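Local coordinates for protein extracellular serine protease (Aeromonas sobria, PDB 3WQB) that preferentially cleaves peptide bonds that follow a pair of basic residues, one of them lysine, as a calcium-binding secreted serine protease of the furin subfamily, at residues S461-V472 with Y539-E550. The protein carries 1 engineered substitution. Numbering follows the deposited sequence.
Sequences SSTTRIATPLTV and YGESAQGTWRLE
I466 lays CG1 against the pyrrole end of the W547 indole, 3.6 Å from CD1. CG1 lies beside the backbone N (chi1 -65°), while CG2 turns to the methyl of A543. V472 CG2 meets the same indole at its edge, near the ring plane, 4.1 Å from W547 CZ2. V472 CG2 also packs on A543 CB at 3.7 Å. The A543 methyl thus sits among I466, L470 and V472. The indole N-H is used as well: W547 NE1 donates to A543 O at 2.9 Å, with the oxygen close to the ring plane. This bond helps fix the rotation of the ring and satisfies its buried nitrogen. L590 and V475 also touch the indole, and F538 meets it edge-to-face.

Q544 extends toward the 467-470 loop. Q544 NE2 donates to A467 O at 2.8 Å, nearly straight (176°), with the acceptor in the amide plane. On the sheet face opposite I466 and W547, T463 CG2 touches T546 CB at 3.6 Å, and T463 OG1 lies over the aliphatic part of R548. The bent R548 chain grips E550 OE2 side-on with NE and NH2, while E550 OE1 pairs with R500.

Backbone bonds join 461-466 to 545-550 in antiparallel register, with T464 and W547 a hydrogen-bonded pair. After the 467-470 loop the register shifts by two. Pairing resumes there, V472 N donating to E541 O at 2.8 Å. Edge strand 460-466 is thereby joined to 545-553. The face bearing S462, T464 and I466 packs on strand 436-444, and T464 also on 583-595, as in the beta-sandwich of the P-domain of furin-like proteases.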
ATOM      1  N   SER A 461       0.388 -15.755 -24.811  1.00 13.30           N
ATOM      2  CA  SER A 461       1.212 -16.402 -23.803  1.00 14.10           C
ATOM      3  C   SER A 461       2.680 -16.329 -24.128  1.00 13.50           C
ATOM      4  O   SER A 461       3.081 -16.375 -25.290  1.00 14.28           O
ATOM      5  CB  SER A 461       0.805 -17.874 -23.652  1.00 14.61           C
ATOM      6  OG  SER A 461      -0.582 -18.001 -23.358  1.00 18.79           O
ATOM      7  N   SER A 462       3.483 -16.248 -23.078  1.00 12.42           N
ATOM      8  CA  SER A 462       4.931 -16.265 -23.201  1.00 12.12           C
ATOM      9  C   SER A 462       5.523 -16.967 -21.992  1.00 12.23           C
ATOM     10  O   SER A 462       5.103 -16.734 -20.865  1.00 12.26           O
ATOM     11  CB  SER A 462       5.452 -14.832 -23.347  1.00 12.38           C
ATOM     12  OG  SER A 462       6.871 -14.776 -23.332  1.00 12.95           O
ATOM     13  N   THR A 463       6.502 -17.828 -22.242  1.00 12.97           N
ATOM     14  CA  THR A 463       7.066 -18.700 -21.217  1.00 12.97           C
ATOM     15  C   THR A 463       8.576 -18.534 -21.074  1.00 12.84           C
ATOM     16  O   THR A 463       9.269 -18.311 -22.062  1.00 13.30           O
ATOM     17  CB  THR A 463       6.709 -20.166 -21.550  1.00 13.54           C
ATOM     18  OG1 THR A 463       5.280 -20.316 -21.554  1.00 15.52           O
ATOM     19  CG2 THR A 463       7.323 -21.132 -20.554  1.00 14.19           C
ATOM     20  N   THR A 464       9.069 -18.620 -19.840  1.00 12.33           N
ATOM     21  CA  THR A 464      10.502 -18.641 -19.555  1.00 12.73           C
ATOM     22  C   THR A 464      10.799 -19.722 -18.525  1.00 12.68           C
ATOM     23  O   THR A 464       9.956 -20.042 -17.684  1.00 12.55           O
ATOM     24  CB  THR A 464      11.016 -17.253 -19.078  1.00 12.70           C
ATOM     25  OG1 THR A 464      12.450 -17.235 -19.054  1.00 14.59           O
ATOM     26  CG2 THR A 464      10.492 -16.900 -17.688  1.00 13.67           C
ATOM     27  N   ARG A 465      11.997 -20.283 -18.585  1.00 12.43           N
ATOM     28  CA  ARG A 465      12.421 -21.274 -17.608  1.00 12.48           C
ATOM     29  C   ARG A 465      13.315 -20.654 -16.546  1.00 12.73           C
ATOM     30  O   ARG A 465      14.257 -19.923 -16.856  1.00 13.58           O
ATOM     31  CB  ARG A 465      13.169 -22.430 -18.282  1.00 12.47           C
ATOM     32  CG  ARG A 465      13.530 -23.539 -17.309  1.00 13.17           C
ATOM     33  CD  ARG A 465      14.055 -24.780 -18.007  1.00 14.02           C
ATOM     34  NE  ARG A 465      14.358 -25.834 -17.034  1.00 15.24           N
ATOM     35  CZ  ARG A 465      15.535 -26.027 -16.443  1.00 15.97           C
ATOM     36  NH1 ARG A 465      16.577 -25.246 -16.709  1.00 16.98           N
ATOM     37  NH2 ARG A 465      15.666 -27.017 -15.566  1.00 17.11           N
ATOM     38  N   ILE A 466      13.007 -20.957 -15.290  1.00 12.52           N
ATOM     39  CA  ILE A 466      13.906 -20.648 -14.181  1.00 13.56           C
ATOM     40  C   ILE A 466      14.674 -21.928 -13.845  1.00 14.21           C
ATOM     41  O   ILE A 466      14.071 -22.949 -13.495  1.00 14.44           O
ATOM     42  CB  ILE A 466      13.117 -20.118 -12.945  1.00 13.24           C
ATOM     43  CG1 ILE A 466      12.436 -18.767 -13.252  1.00 14.49           C
ATOM     44  CG2 ILE A 466      14.009 -20.064 -11.696  1.00 13.61           C
ATOM     45  CD1 ILE A 466      13.371 -17.581 -13.427  1.00 15.79           C
ATOM     46  N   ALA A 467      16.000 -21.879 -13.961  1.00 15.55           N
ATOM     47  CA  ALA A 467      16.823 -23.078 -13.785  1.00 17.46           C
ATOM     48  C   ALA A 467      17.156 -23.369 -12.331  1.00 18.92           C
ATOM     49  O   ALA A 467      17.314 -24.533 -11.949  1.00 19.86           O
ATOM     50  CB  ALA A 467      18.108 -22.958 -14.596  1.00 17.28           C
ATOM     51  N   THR A 468      17.256 -22.304 -11.536  1.00 20.21           N
ATOM     52  CA  THR A 468      17.762 -22.374 -10.166  1.00 21.47           C
ATOM     53  C   THR A 468      16.745 -23.046  -9.261  1.00 21.72           C
ATOM     54  O   THR A 468      15.565 -22.659  -9.256  1.00 21.93           O
ATOM     55  CB  THR A 468      18.094 -20.960  -9.603  1.00 21.69           C
ATOM     56  OG1 THR A 468      18.925 -20.257 -10.534  1.00 22.62           O
ATOM     57  CG2 THR A 468      18.826 -21.046  -8.265  1.00 22.40           C
ATOM     58  N   PRO A 469      17.193 -24.053  -8.489  1.00 21.94           N
ATOM     59  CA  PRO A 469      16.319 -24.526  -7.437  1.00 21.54           C
ATOM     60  C   PRO A 469      16.220 -23.422  -6.397  1.00 20.85           C
ATOM     61  O   PRO A 469      17.239 -22.928  -5.896  1.00 22.29           O
ATOM     62  CB  PRO A 469      17.048 -25.762  -6.888  1.00 21.40           C
ATOM     63  CG  PRO A 469      18.477 -25.544  -7.211  1.00 22.40           C
ATOM     64  CD  PRO A 469      18.495 -24.751  -8.491  1.00 21.94           C
ATOM     65  N   LEU A 470      14.996 -22.984  -6.146  1.00 18.99           N
ATOM     66  CA  LEU A 470      14.732 -21.994  -5.111  1.00 16.91           C
ATOM     67  C   LEU A 470      13.325 -22.191  -4.597  1.00 15.83           C
ATOM     68  O   LEU A 470      12.426 -22.519  -5.371  1.00 16.15           O
ATOM     69  CB  LEU A 470      14.874 -20.576  -5.675  1.00 17.47           C
ATOM     70  CG  LEU A 470      15.253 -19.474  -4.686  1.00 16.89           C
ATOM     71  CD1 LEU A 470      16.698 -19.657  -4.223  1.00 16.82           C
ATOM     72  CD2 LEU A 470      15.069 -18.086  -5.296  1.00 17.28           C
ATOM     73  N   THR A 471      13.134 -21.977  -3.300  1.00 13.80           N
ATOM     74  CA  THR A 471      11.806 -21.911  -2.713  1.00 12.90           C
ATOM     75  C   THR A 471      11.340 -20.474  -2.852  1.00 12.00           C
ATOM     76  O   THR A 471      12.018 -19.547  -2.418  1.00 12.25           O
ATOM     77  CB  THR A 471      11.838 -22.336  -1.248  1.00 12.96           C
ATOM     78  OG1 THR A 471      12.271 -23.701  -1.182  1.00 14.97           O
ATOM     79  CG2 THR A 471      10.456 -22.185  -0.597  1.00 13.84           C
ATOM     80  N   VAL A 472      10.181 -20.300  -3.479  1.00 11.27           N
ATOM     81  CA  VAL A 472       9.643 -18.981  -3.780  1.00 11.50           C
ATOM     82  C   VAL A 472       9.092 -18.303  -2.531  1.00 11.47           C
ATOM     83  O   VAL A 472       8.443 -18.938  -1.690  1.00 11.89           O
ATOM     84  CB  VAL A 472       8.508 -19.067  -4.832  1.00 11.34           C
ATOM     85  CG1 VAL A 472       7.904 -17.690  -5.093  1.00 13.07           C
ATOM     86  CG2 VAL A 472       9.003 -19.676  -6.135  1.00 12.50           C
ATOM     87  N   TYR A 539       4.019 -18.600  -2.709  1.00  9.66           N
ATOM     88  CA  TYR A 539       4.825 -18.741  -1.507  1.00 10.39           C
ATOM     89  C   TYR A 539       5.028 -20.201  -1.128  1.00 10.79           C
ATOM     90  O   TYR A 539       4.065 -20.935  -0.881  1.00 11.47           O
ATOM     91  CB  TYR A 539       4.146 -17.989  -0.362  1.00 10.59           C
ATOM     92  CG  TYR A 539       5.012 -17.788   0.856  1.00 10.48           C
ATOM     93  CD1 TYR A 539       5.738 -16.612   1.021  1.00 11.74           C
ATOM     94  CD2 TYR A 539       5.115 -18.777   1.844  1.00 12.36           C
ATOM     95  CE1 TYR A 539       6.539 -16.420   2.139  1.00 12.10           C
ATOM     96  CE2 TYR A 539       5.919 -18.588   2.973  1.00 12.24           C
ATOM     97  CZ  TYR A 539       6.619 -17.405   3.114  1.00 11.51           C
ATOM     98  OH  TYR A 539       7.415 -17.202   4.216  1.00 13.86           O
ATOM     99  N   GLY A 540       6.297 -20.606  -1.057  1.00 11.17           N
ATOM    100  CA  GLY A 540       6.646 -21.954  -0.640  1.00 11.46           C
ATOM    101  C   GLY A 540       6.891 -22.937  -1.774  1.00 11.96           C
ATOM    102  O   GLY A 540       7.447 -24.006  -1.549  1.00 12.88           O
ATOM    103  N   GLU A 541       6.444 -22.600  -2.981  1.00 11.48           N
ATOM    104  CA  GLU A 541       6.629 -23.476  -4.147  1.00 11.80           C
ATOM    105  C   GLU A 541       8.082 -23.498  -4.625  1.00 12.08           C
ATOM    106  O   GLU A 541       8.853 -22.585  -4.336  1.00 12.01           O
ATOM    107  CB  GLU A 541       5.732 -23.017  -5.308  1.00 11.63           C
ATOM    108  CG  GLU A 541       4.249 -23.233  -5.064  1.00 12.66           C
ATOM    109  CD  GLU A 541       3.387 -23.066  -6.298  1.00 12.41           C
ATOM    110  OE1 GLU A 541       3.913 -22.813  -7.407  1.00 12.46           O
ATOM    111  OE2 GLU A 541       2.155 -23.183  -6.149  1.00 13.07           O
ATOM    112  N   SER A 542       8.441 -24.536  -5.379  1.00 13.10           N
ATOM    113  CA  SER A 542       9.724 -24.585  -6.059  1.00 13.95           C
ATOM    114  C   SER A 542       9.680 -23.692  -7.297  1.00 13.29           C
ATOM    115  O   SER A 542       8.709 -23.720  -8.063  1.00 13.92           O
ATOM    116  CB  SER A 542      10.071 -26.016  -6.457  1.00 14.67           C
ATOM    117  OG  SER A 542      11.225 -26.033  -7.286  1.00 17.65           O
ATOM    118  N   ALA A 543      10.729 -22.903  -7.492  1.00 13.31           N
ATOM    119  CA  ALA A 543      10.825 -21.993  -8.631  1.00 13.44           C
ATOM    120  C   ALA A 543      11.237 -22.672  -9.934  1.00 13.55           C
ATOM    121  O   ALA A 543      11.042 -22.116 -11.008  1.00 13.54           O
ATOM    122  CB  ALA A 543      11.799 -20.862  -8.318  1.00 13.21           C
ATOM    123  N   GLN A 544      11.809 -23.871  -9.839  1.00 13.99           N
ATOM    124  CA  GLN A 544      12.457 -24.500 -10.988  1.00 14.52           C
ATOM    125  C   GLN A 544      11.455 -24.987 -12.016  1.00 14.21           C
ATOM    126  O   GLN A 544      10.533 -25.734 -11.697  1.00 14.83           O
ATOM    127  CB  GLN A 544      13.342 -25.646 -10.517  1.00 15.20           C
ATOM    128  CG  GLN A 544      14.240 -26.234 -11.584  1.00 17.76           C
ATOM    129  CD  GLN A 544      15.134 -27.310 -11.011  1.00 20.84           C
ATOM    130  OE1 GLN A 544      14.662 -28.379 -10.629  1.00 23.80           O
ATOM    131  NE2 GLN A 544      16.424 -27.021 -10.919  1.00 22.91           N
ATOM    132  N   GLY A 545      11.660 -24.572 -13.262  1.00 13.49           N
ATOM    133  CA  GLY A 545      10.775 -24.951 -14.345  1.00 12.97           C
ATOM    134  C   GLY A 545      10.235 -23.747 -15.075  1.00 12.11           C
ATOM    135  O   GLY A 545      10.751 -22.630 -14.944  1.00 12.55           O
ATOM    136  N   THR A 546       9.181 -23.978 -15.848  1.00 12.09           N
ATOM    137  CA  THR A 546       8.647 -22.948 -16.713  1.00 12.45           C
ATOM    138  C   THR A 546       7.564 -22.108 -16.046  1.00 11.79           C
ATOM    139  O   THR A 546       6.667 -22.640 -15.377  1.00 13.06           O
ATOM    140  CB  THR A 546       8.106 -23.530 -18.033  1.00 12.52           C
ATOM    141  OG1 THR A 546       7.240 -24.640 -17.761  1.00 14.39           O
ATOM    142  CG2 THR A 546       9.244 -24.016 -18.939  1.00 13.73           C
ATOM    143  N   TRP A 547       7.688 -20.800 -16.228  1.00 11.51           N
ATOM    144  CA  TRP A 547       6.707 -19.812 -15.792  1.00 11.45           C
ATOM    145  C   TRP A 547       6.082 -19.163 -17.020  1.00 11.52           C
ATOM    146  O   TRP A 547       6.786 -18.795 -17.963  1.00 11.90           O
ATOM    147  CB  TRP A 547       7.399 -18.742 -14.960  1.00 11.62           C
ATOM    148  CG  TRP A 547       7.910 -19.212 -13.633  1.00 11.15           C
ATOM    149  CD1 TRP A 547       9.047 -19.926 -13.391  1.00 12.02           C
ATOM    150  CD2 TRP A 547       7.318 -18.947 -12.361  1.00 10.87           C
ATOM    151  NE1 TRP A 547       9.186 -20.150 -12.038  1.00 11.55           N
ATOM    152  CE2 TRP A 547       8.138 -19.551 -11.383  1.00 11.60           C
ATOM    153  CE3 TRP A 547       6.160 -18.259 -11.954  1.00 11.13           C
ATOM    154  CZ2 TRP A 547       7.830 -19.499 -10.017  1.00 11.96           C
ATOM    155  CZ3 TRP A 547       5.854 -18.210 -10.601  1.00 11.00           C
ATOM    156  CH2 TRP A 547       6.694 -18.820  -9.648  1.00 12.54           C
ATOM    157  N   ARG A 548       4.762 -19.026 -17.024  1.00 11.51           N
ATOM    158  CA  ARG A 548       4.063 -18.511 -18.193  1.00 11.77           C
ATOM    159  C   ARG A 548       3.232 -17.273 -17.884  1.00 11.28           C
ATOM    160  O   ARG A 548       2.430 -17.272 -16.949  1.00 11.72           O
ATOM    161  CB  ARG A 548       3.177 -19.606 -18.803  1.00 12.40           C
ATOM    162  CG  ARG A 548       2.394 -19.180 -20.038  1.00 13.83           C
ATOM    163  CD  ARG A 548       1.641 -20.338 -20.659  1.00 16.52           C
ATOM    164  NE  ARG A 548       0.478 -20.765 -19.881  1.00 17.53           N
ATOM    165  CZ  ARG A 548       0.406 -21.901 -19.187  1.00 18.64           C
ATOM    166  NH1 ARG A 548       1.450 -22.723 -19.142  1.00 19.68           N
ATOM    167  NH2 ARG A 548      -0.703 -22.209 -18.518  1.00 19.33           N
ATOM    168  N   LEU A 549       3.443 -16.219 -18.662  1.00 11.04           N
ATOM    169  CA  LEU A 549       2.593 -15.036 -18.600  1.00 11.37           C
ATOM    170  C   LEU A 549       1.477 -15.163 -19.621  1.00 11.30           C
ATOM    171  O   LEU A 549       1.712 -15.565 -20.762  1.00 12.12           O
ATOM    172  CB  LEU A 549       3.408 -13.780 -18.897  1.00 12.05           C
ATOM    173  CG  LEU A 549       2.677 -12.455 -18.666  1.00 12.79           C
ATOM    174  CD1 LEU A 549       2.576 -12.149 -17.172  1.00 14.62           C
ATOM    175  CD2 LEU A 549       3.385 -11.338 -19.399  1.00 14.50           C
ATOM    176  N   GLU A 550       0.264 -14.815 -19.205  1.00 11.48           N
ATOM    177  CA  GLU A 550      -0.897 -14.883 -20.079  1.00 11.26           C
ATOM    178  C   GLU A 550      -1.572 -13.527 -20.086  1.00 11.25           C
ATOM    179  O   GLU A 550      -1.804 -12.957 -19.026  1.00 11.69           O
ATOM    180  CB  GLU A 550      -1.879 -15.951 -19.580  1.00 11.42           C
ATOM    181  CG  GLU A 550      -1.384 -17.368 -19.750  1.00 13.34           C
ATOM    182  CD  GLU A 550      -2.411 -18.423 -19.387  1.00 15.28           C
ATOM    183  OE1 GLU A 550      -3.507 -18.088 -18.876  1.00 17.03           O
ATOM    184  OE2 GLU A 550      -2.123 -19.609 -19.635  1.00 16.72           O
TER